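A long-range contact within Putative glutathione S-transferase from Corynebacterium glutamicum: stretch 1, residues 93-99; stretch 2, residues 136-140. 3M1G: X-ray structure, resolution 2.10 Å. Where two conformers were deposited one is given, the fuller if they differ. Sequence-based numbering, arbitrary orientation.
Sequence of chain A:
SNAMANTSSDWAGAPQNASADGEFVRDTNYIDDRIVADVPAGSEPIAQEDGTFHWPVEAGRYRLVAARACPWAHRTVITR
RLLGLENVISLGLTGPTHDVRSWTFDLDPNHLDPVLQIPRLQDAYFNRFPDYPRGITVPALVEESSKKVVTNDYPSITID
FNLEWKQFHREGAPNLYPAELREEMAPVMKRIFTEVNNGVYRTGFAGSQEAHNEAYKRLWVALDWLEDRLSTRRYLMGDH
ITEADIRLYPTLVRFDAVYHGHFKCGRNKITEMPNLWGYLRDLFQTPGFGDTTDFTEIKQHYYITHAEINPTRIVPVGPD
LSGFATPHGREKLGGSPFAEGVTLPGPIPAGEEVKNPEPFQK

Stretch 1, residues 93-99: LTGPTHD
Stretch 2, residues 136-140: ITVPA

Two irregular segments have end-to-end directions 85° apart, burying 290 Å² between them, with Thr97 and Thr137 in register at a CA–CA distance of 5.6 Å. Ile136 (psi 149°) contributes mainly backbone: its O lies 3.4 Å from Thr97 CG2, while its side chain (chi1 74°, p; chi2 t) stays 6.2 Å away, CG1 to Thr94 CG2. Thr137 (phi/psi -64/136) has chi1 m, which sets its CG2 3.4 Å from His98 CE1 and 3.6 Å from Thr97 OG1; its own OG1 is satisfied elsewhere in the structure.

Val138 (-117/144) is the centre of the contact. Its N donates the sole direct hydrogen bond, 2.9 Å and nearly linear at 168°, to Thr97 OG1. Thr97 (-134/-31) suits this place because its CB points toward stretch 2 and chi1 p presents the hydroxyl to that amide. Water 1 adds a bridge, accepting from Thr97 N (2.8 Å) and donating to Val138 O (2.9 Å). The buried, apolar Val138 side chain (chi1 t) sets CG2 3.3 Å from CG2 of Thr94 (-141/-164, chi1 t).

A cis peptide precedes Pro139 (-74/154, C-gamma endo), whose CD meets the His98 ring edge, 4.2 Å from NE2. His98 (-73/-21; chi1 m, chi2 -63°) reaches Pro139 O through water 2, 2.9 Å from His98 NE2 and 2.7 Å from Pro139 O. Ala140 (-146/148) continues beyond contact.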

# COMPACT_ATOMS: atom_id res chain seq x y z
N LEU A 93 3.83 -30.07 -3.81
CA LEU A 93 3.91 -28.61 -3.96
C LEU A 93 4.62 -28.23 -5.27
O LEU A 93 5.69 -28.77 -5.57
CB LEU A 93 4.62 -28.02 -2.76
CG LEU A 93 3.84 -28.24 -1.46
CD1 LEU A 93 4.72 -27.92 -0.27
CD2 LEU A 93 2.54 -27.44 -1.40
N THR A 94 4.01 -27.32 -6.05
CA THR A 94 4.50 -26.89 -7.37
C THR A 94 4.25 -25.39 -7.52
O THR A 94 4.03 -24.71 -6.52
CB THR A 94 3.76 -27.61 -8.53
OG1 THR A 94 4.40 -27.33 -9.78
CG2 THR A 94 2.29 -27.15 -8.60
N GLY A 95 4.33 -24.87 -8.76
CA GLY A 95 3.94 -23.46 -9.07
C GLY A 95 2.48 -23.17 -9.50
O GLY A 95 1.81 -24.04 -10.08
N PRO A 96 1.98 -21.94 -9.24
CA PRO A 96 0.59 -21.60 -9.63
C PRO A 96 0.30 -21.59 -11.14
O PRO A 96 1.23 -21.49 -11.96
CB PRO A 96 0.38 -20.18 -9.06
CG PRO A 96 1.35 -20.09 -7.90
CD PRO A 96 2.57 -20.91 -8.35
N THR A 97 -0.98 -21.70 -11.50
CA THR A 97 -1.40 -21.70 -12.92
C THR A 97 -2.60 -20.78 -13.24
O THR A 97 -2.67 -20.27 -14.36
CB THR A 97 -1.69 -23.16 -13.43
OG1 THR A 97 -2.68 -23.77 -12.58
CG2 THR A 97 -0.38 -24.03 -13.46
N HIS A 98 -3.52 -20.58 -12.29
CA HIS A 98 -4.74 -19.79 -12.52
C HIS A 98 -4.50 -18.27 -12.61
O HIS A 98 -5.35 -17.56 -13.14
CB HIS A 98 -5.80 -20.02 -11.41
CG HIS A 98 -6.48 -21.37 -11.42
ND1 HIS A 98 -7.25 -21.83 -12.47
CD2 HIS A 98 -6.55 -22.33 -10.46
CE1 HIS A 98 -7.73 -23.03 -12.18
NE2 HIS A 98 -7.32 -23.36 -10.97
N ASP A 99 -3.39 -17.76 -12.08
CA ASP A 99 -3.18 -16.28 -12.01
C ASP A 99 -3.07 -15.59 -13.39
O ASP A 99 -2.08 -15.73 -14.10
CB ASP A 99 -1.98 -15.90 -11.10
CG ASP A 99 -0.68 -16.64 -11.47
OD1 ASP A 99 -0.72 -17.65 -12.21
OD2 ASP A 99 0.38 -16.20 -10.98
N ILE A 136 0.41 -29.11 -15.53
CA ILE A 136 -0.99 -29.22 -15.07
C ILE A 136 -1.51 -28.02 -14.23
O ILE A 136 -0.77 -27.36 -13.48
CB ILE A 136 -1.27 -30.56 -14.29
CG1 ILE A 136 -0.67 -30.54 -12.86
CG2 ILE A 136 -0.83 -31.81 -15.10
CD1 ILE A 136 -1.35 -31.53 -11.90
N THR A 137 -2.81 -27.78 -14.37
CA THR A 137 -3.55 -26.81 -13.54
C THR A 137 -3.59 -27.23 -12.04
O THR A 137 -3.83 -28.40 -11.72
CB THR A 137 -5.01 -26.67 -14.06
OG1 THR A 137 -4.99 -26.40 -15.47
CG2 THR A 137 -5.75 -25.56 -13.32
N VAL A 138 -3.35 -26.24 -11.17
CA VAL A 138 -3.32 -26.40 -9.72
C VAL A 138 -4.45 -25.56 -9.11
O VAL A 138 -4.75 -24.49 -9.63
CB VAL A 138 -1.95 -25.92 -9.19
CG1 VAL A 138 -2.01 -25.60 -7.71
CG2 VAL A 138 -0.85 -26.95 -9.49
N PRO A 139 -5.09 -26.03 -8.01
CA PRO A 139 -4.93 -27.33 -7.35
C PRO A 139 -5.57 -28.44 -8.18
O PRO A 139 -6.50 -28.18 -8.94
CB PRO A 139 -5.70 -27.16 -6.04
CG PRO A 139 -6.78 -26.15 -6.35
CD PRO A 139 -6.19 -25.26 -7.44
N ALA A 140 -5.06 -29.65 -7.99
CA ALA A 140 -5.59 -30.85 -8.63
C ALA A 140 -5.45 -32.05 -7.71
O ALA A 140 -4.50 -32.13 -6.92
CB ALA A 140 -4.86 -31.13 -9.97
O HOH W 1 -3.25 -22.04 -9.90
O HOH W 2 -7.76 -26.05 -10.11